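Local structure of AB hydrolase-1 domain-containing protein (Parabacteroides distasonis, 4Q34) at residues S13-G17 against A162-K166; Y47-F51 against F81-V86. The protein is an uncharacterised member of the alpha/beta hydrolase family that probably acts as an esterase, hydrolysing ester bonds in a substrate not yet identified. All coordinates share one frame. Residue numbers count along the deposited sequence, not the author numbering.

Contact 1: residues S13-G17 against A162-K166; sequences SFAVG and ALFDK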
loop_
_atom_site.group_PDB
_atom_site.type_symbol
_atom_site.label_atom_id
_atom_site.label_comp_id
_atom_site.label_asym_id
_atom_site.label_seq_id
_atom_site.Cartn_x
_atom_site.Cartn_y
_atom_site.Cartn_z
ATOM N N SER A 13 3.859 5.674 -8.565
ATOM C CA SER A 13 3.162 4.411 -8.367
ATOM C C SER A 13 2.211 4.169 -9.533
ATOM O O SER A 13 1.813 5.083 -10.264
ATOM C CB SER A 13 2.375 4.436 -7.075
ATOM O OG SER A 13 1.362 5.451 -7.088
ATOM N N PHE A 14 1.863 2.917 -9.705
ATOM C CA PHE A 14 0.935 2.525 -10.785
ATOM C C PHE A 14 0.411 1.149 -10.532
ATOM O O PHE A 14 1.018 0.392 -9.789
ATOM C CB PHE A 14 1.623 2.589 -12.171
ATOM C CG PHE A 14 2.915 1.797 -12.277
ATOM C CD1 PHE A 14 2.909 0.461 -12.684
ATOM C CD2 PHE A 14 4.138 2.391 -12.004
ATOM C CE1 PHE A 14 4.072 -0.263 -12.840
ATOM C CE2 PHE A 14 5.312 1.673 -12.148
ATOM C CZ PHE A 14 5.289 0.329 -12.545
ATOM N N ALA A 15 -0.718 0.825 -11.165
ATOM C CA ALA A 15 -1.199 -0.532 -11.226
ATOM C C ALA A 15 -0.622 -1.170 -12.489
ATOM O O ALA A 15 -0.403 -0.483 -13.490
ATOM C CB ALA A 15 -2.715 -0.583 -11.305
ATOM N N VAL A 16 -0.369 -2.476 -12.436
ATOM C CA VAL A 16 0.211 -3.168 -13.587
ATOM C C VAL A 16 -0.418 -4.523 -13.732
ATOM O O VAL A 16 -0.694 -5.201 -12.737
ATOM C CB VAL A 16 1.763 -3.270 -13.496
ATOM C CG1 VAL A 16 2.221 -4.193 -12.360
ATOM C CG2 VAL A 16 2.405 -3.658 -14.831
ATOM N N GLY A 17 -0.642 -4.934 -14.986
ATOM C CA GLY A 17 -1.293 -6.199 -15.244
ATOM C C GLY A 17 -2.776 -6.195 -14.879
ATOM O O GLY A 17 -3.436 -5.150 -14.826
ATOM N N ALA A 162 4.067 -8.734 -16.457
ATOM C CA ALA A 162 3.611 -7.471 -17.055
ATOM C C ALA A 162 4.503 -6.324 -16.561
ATOM O O ALA A 162 4.874 -5.440 -17.334
ATOM C CB ALA A 162 2.149 -7.204 -16.728
ATOM N N LEU A 163 4.931 -6.407 -15.312
ATOM C CA LEU A 163 5.817 -5.388 -14.772
ATOM C C LEU A 163 7.198 -5.428 -15.412
ATOM O O LEU A 163 7.717 -4.389 -15.811
ATOM C CB LEU A 163 5.980 -5.578 -13.267
ATOM C CG LEU A 163 6.955 -4.628 -12.566
ATOM C CD1 LEU A 163 6.620 -3.164 -12.867
ATOM C CD2 LEU A 163 6.943 -4.941 -11.050
ATOM N N PHE A 164 7.805 -6.621 -15.496
ATOM C CA PHE A 164 9.095 -6.760 -16.148
ATOM C C PHE A 164 9.019 -6.379 -17.618
ATOM O O PHE A 164 9.922 -5.779 -18.154
ATOM C CB PHE A 164 9.659 -8.164 -15.985
ATOM C CG PHE A 164 10.336 -8.367 -14.661
ATOM C CD1 PHE A 164 11.599 -7.855 -14.435
ATOM C CD2 PHE A 164 9.698 -9.006 -13.636
ATOM C CE1 PHE A 164 12.226 -7.992 -13.210
ATOM C CE2 PHE A 164 10.333 -9.196 -12.419
ATOM C CZ PHE A 164 11.589 -8.664 -12.206
ATOM N N ASP A 165 7.931 -6.722 -18.273
ATOM C CA ASP A 165 7.784 -6.298 -19.667
ATOM C C ASP A 165 7.760 -4.791 -19.824
ATOM O O ASP A 165 8.280 -4.244 -20.821
ATOM C CB ASP A 165 6.532 -6.922 -20.255
ATOM C CG ASP A 165 6.713 -8.412 -20.589
ATOM O OD1 ASP A 165 7.850 -8.948 -20.509
ATOM O OD2 ASP A 165 5.684 -9.028 -20.946
ATOM N N LYS A 166 7.146 -4.117 -18.881
ATOM C CA LYS A 166 7.018 -2.674 -18.888
ATOM C C LYS A 166 8.347 -1.958 -18.638
ATOM O O LYS A 166 8.682 -1.023 -19.355
ATOM C CB LYS A 166 6.001 -2.224 -17.845
ATOM C CG LYS A 166 5.756 -0.730 -17.705
ATOM C CD LYS A 166 4.778 -0.436 -16.568
ATOM C CE LYS A 166 4.690 1.050 -16.275
ATOM N NZ LYS A 166 4.110 1.801 -17.435
#

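Contact 2: residues Y47-F51 against F81-V86; sequences YPLVF and FCVYLV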
loop_
_atom_site.group_PDB
_atom_site.type_symbol
_atom_site.label_atom_id
_atom_site.label_comp_id
_atom_site.label_asym_id
_atom_site.label_seq_id
_atom_site.Cartn_x
_atom_site.Cartn_y
_atom_site.Cartn_z
ATOM N N TYR A 47 20.099 -2.018 -14.205
ATOM C CA TYR A 47 19.025 -2.966 -13.974
ATOM C C TYR A 47 18.293 -2.615 -12.692
ATOM O O TYR A 47 18.920 -2.496 -11.637
ATOM C CB TYR A 47 19.520 -4.412 -13.902
ATOM C CG TYR A 47 20.256 -4.841 -15.142
ATOM C CD1 TYR A 47 19.607 -4.959 -16.357
ATOM C CD2 TYR A 47 21.625 -5.044 -15.106
ATOM C CE1 TYR A 47 20.293 -5.360 -17.489
ATOM C CE2 TYR A 47 22.321 -5.432 -16.235
ATOM C CZ TYR A 47 21.648 -5.588 -17.423
ATOM O OH TYR A 47 22.363 -5.970 -18.535
ATOM N N PRO A 48 16.967 -2.415 -12.794
ATOM C CA PRO A 48 16.192 -2.187 -11.616
ATOM C C PRO A 48 16.053 -3.467 -10.789
ATOM O O PRO A 48 16.164 -4.581 -11.342
ATOM C CB PRO A 48 14.816 -1.782 -12.173
ATOM C CG PRO A 48 14.770 -2.368 -13.551
ATOM C CD PRO A 48 16.175 -2.271 -14.035
ATOM N N LEU A 49 15.807 -3.276 -9.504
ATOM C CA LEU A 49 15.429 -4.342 -8.593
ATOM C C LEU A 49 13.911 -4.342 -8.349
ATOM O O LEU A 49 13.330 -3.320 -8.012
ATOM C CB LEU A 49 16.176 -4.190 -7.283
ATOM C CG LEU A 49 17.671 -4.027 -7.359
ATOM C CD1 LEU A 49 18.233 -3.895 -5.973
ATOM C CD2 LEU A 49 18.331 -5.190 -8.087
ATOM N N VAL A 50 13.272 -5.507 -8.524
ATOM C CA VAL A 50 11.860 -5.710 -8.292
ATOM C C VAL A 50 11.723 -6.683 -7.128
ATOM O O VAL A 50 12.314 -7.756 -7.151
ATOM C CB VAL A 50 11.176 -6.271 -9.544
ATOM C CG1 VAL A 50 9.716 -6.558 -9.248
ATOM C CG2 VAL A 50 11.370 -5.337 -10.740
ATOM N N PHE A 51 10.961 -6.268 -6.112
ATOM C CA PHE A 51 10.826 -7.034 -4.880
ATOM C C PHE A 51 9.461 -7.665 -4.744
ATOM O O PHE A 51 8.446 -6.963 -4.852
ATOM C CB PHE A 51 11.114 -6.115 -3.681
ATOM C CG PHE A 51 12.533 -5.625 -3.615
ATOM C CD1 PHE A 51 13.517 -6.348 -2.979
ATOM C CD2 PHE A 51 12.886 -4.433 -4.176
ATOM C CE1 PHE A 51 14.815 -5.905 -2.906
ATOM C CE2 PHE A 51 14.189 -3.977 -4.110
ATOM C CZ PHE A 51 15.164 -4.705 -3.485
ATOM N N PHE A 81 20.370 1.765 -6.999
ATOM C CA PHE A 81 19.460 0.949 -7.783
ATOM C C PHE A 81 18.072 1.609 -7.826
ATOM O O PHE A 81 17.572 2.109 -6.800
ATOM C CB PHE A 81 19.283 -0.450 -7.201
ATOM C CG PHE A 81 20.506 -1.323 -7.262
ATOM C CD1 PHE A 81 21.456 -1.254 -6.248
ATOM C CD2 PHE A 81 20.698 -2.231 -8.303
ATOM C CE1 PHE A 81 22.567 -2.070 -6.273
ATOM C CE2 PHE A 81 21.797 -3.073 -8.313
ATOM C CZ PHE A 81 22.731 -2.984 -7.283
ATOM N N CYS A 82 17.429 1.537 -9.000
ATOM C CA CYS A 82 15.979 1.724 -9.086
ATOM C C CYS A 82 15.325 0.598 -8.340
ATOM O O CYS A 82 15.689 -0.567 -8.552
ATOM C CB CYS A 82 15.450 1.737 -10.522
ATOM S SG CYS A 82 16.182 3.026 -11.522
ATOM N N VAL A 83 14.374 0.935 -7.483
ATOM C CA VAL A 83 13.722 -0.054 -6.674
ATOM C C VAL A 83 12.204 0.002 -6.935
ATOM O O VAL A 83 11.600 1.067 -6.804
ATOM C CB VAL A 83 13.998 0.158 -5.173
ATOM C CG1 VAL A 83 13.117 -0.712 -4.335
ATOM C CG2 VAL A 83 15.476 -0.059 -4.837
ATOM N N TYR A 84 11.617 -1.172 -7.219
ATOM C CA TYR A 84 10.204 -1.357 -7.441
ATOM C C TYR A 84 9.666 -2.253 -6.351
ATOM O O TYR A 84 10.038 -3.413 -6.252
ATOM C CB TYR A 84 9.944 -1.987 -8.823
ATOM C CG TYR A 84 10.231 -1.068 -9.948
ATOM C CD1 TYR A 84 11.528 -0.767 -10.296
ATOM C CD2 TYR A 84 9.182 -0.455 -10.656
ATOM C CE1 TYR A 84 11.795 0.138 -11.333
ATOM C CE2 TYR A 84 9.443 0.427 -11.693
ATOM C CZ TYR A 84 10.736 0.730 -12.010
ATOM O OH TYR A 84 10.955 1.610 -13.039
ATOM N N LEU A 85 8.825 -1.704 -5.491
ATOM C CA LEU A 85 8.177 -2.482 -4.423
ATOM C C LEU A 85 6.766 -2.833 -4.891
ATOM O O LEU A 85 6.041 -1.952 -5.367
ATOM C CB LEU A 85 8.097 -1.664 -3.115
ATOM C CG LEU A 85 9.343 -1.472 -2.212
ATOM C CD1 LEU A 85 8.952 -1.356 -0.754
ATOM C CD2 LEU A 85 10.380 -2.580 -2.352
ATOM N N VAL A 86 6.334 -4.082 -4.684
ATOM C CA VAL A 86 5.086 -4.529 -5.266
ATOM C C VAL A 86 4.167 -5.098 -4.183
ATOM O O VAL A 86 4.647 -5.784 -3.256
ATOM C CB VAL A 86 5.369 -5.608 -6.364
ATOM C CG1 VAL A 86 4.062 -6.063 -7.008
ATOM C CG2 VAL A 86 6.383 -5.087 -7.416
HETATM O O HOH W 1 18.941 0.231 -11.089
HETATM O O HOH W 2 6.958 -6.895 -2.552
#

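Contact 1: residues S13-G17 against A162-K166
Apolar packing joins segment 13-17, on strand 10-16, to the C-terminal turn of helix 153-167, and no hydrogen bond crosses between the two segments. Val16 fits against the near side of the helix: its CG2 lies 4.0 Å from Ala162 CB and its CG1 4.1 Å from Leu163 CB. Gly17 adds a close backbone approach, with CA 3.9 Å from Ala162 CB. Two residues back from Val16 on the same side of the strand, Phe14 presents its ring edge to Leu163, CZ to CD1 3.8 Å.

The face of that ring is met by Lys166. Its extended aliphatic chain makes a CH-pi contact, CE lying 3.9 Å from the Phe14 ring centroid, whereas NZ at 5.1 Å from the same centroid gives at most a weak cation-pi attraction. Ser13 and Ala15 instead hydrogen-bond to the second subunit. With strand 10-16 paired antiparallel to strand 28-41, the arrangement is the helix-on-sheet packing of an alpha/beta hydrolase fold, here at the sheet's N-terminal antiparallel margin.

Contact 2: residues Y47-F51 against F81-V86
Three backbone hydrogen bonds zip the two strands together in parallel register: Leu49 N to Cys82 O (2.9 Å), Tyr84 N to Leu49 O (2.9 Å) and Phe51 N to Tyr84 O (3.0 Å). Leu49 thus both donates and accepts, to residues flanking Val83, as expected of a parallel pair. Beyond these bonds, water takes over at both ends. One molecule links Tyr47 O to Cys82 N; another donates to Phe51 O and Val86 O, bridging the two carbonyls.

Apolar contacts line both faces of the pair. On one, Leu49 CD1 sits over the Phe81 ring in a CH-pi contact, 4.0 Å from its centroid, while Phe51 reaches Val83 (CE2 to CG1, 3.4 Å) and Leu85 (CD2 to CD2, 3.6 Å). On the other, Pro48 CB touches Tyr84 CE1 at 3.7 Å, and Val50 CG1 meets Val86 CG2 at 4.1 Å.

Helix 72-78, the connection of this beta-alpha-beta unit, packs on the Leu49, Phe51, Val83 and Leu85 face; helix 153-167 lies against Val50 and Val86 on the opposite one. Laterally, strand 49-52 pairs in parallel with strand 170-175, and strand 83-87 pairs antiparallel with strand 28-41.

Contact 2 belongs to the buried centre of the sheet, whereas contact 1 is partly buried, lies farther from the chain's centre and borders the second subunit. Their chemistry follows: main-chain hydrogen bonds hold 47-51 to 81-86 side by side, while 13-17 meets 162-166 largely through side chains, including an exposed lysine. Both involve the same sheet, and helix 153-167 bridges them. Leu163, which packs on Phe14 in contact 1, also places CD2 3.7 Å from both Val50 CG1 and Val86 CG2, and Phe164 CZ lies 3.6 Å from Val50 CB. More loosely, Phe14 CZ approaches Tyr84 CE2 at 4.2 Å, so hydrophobic packing runs continuously from one contact to the other.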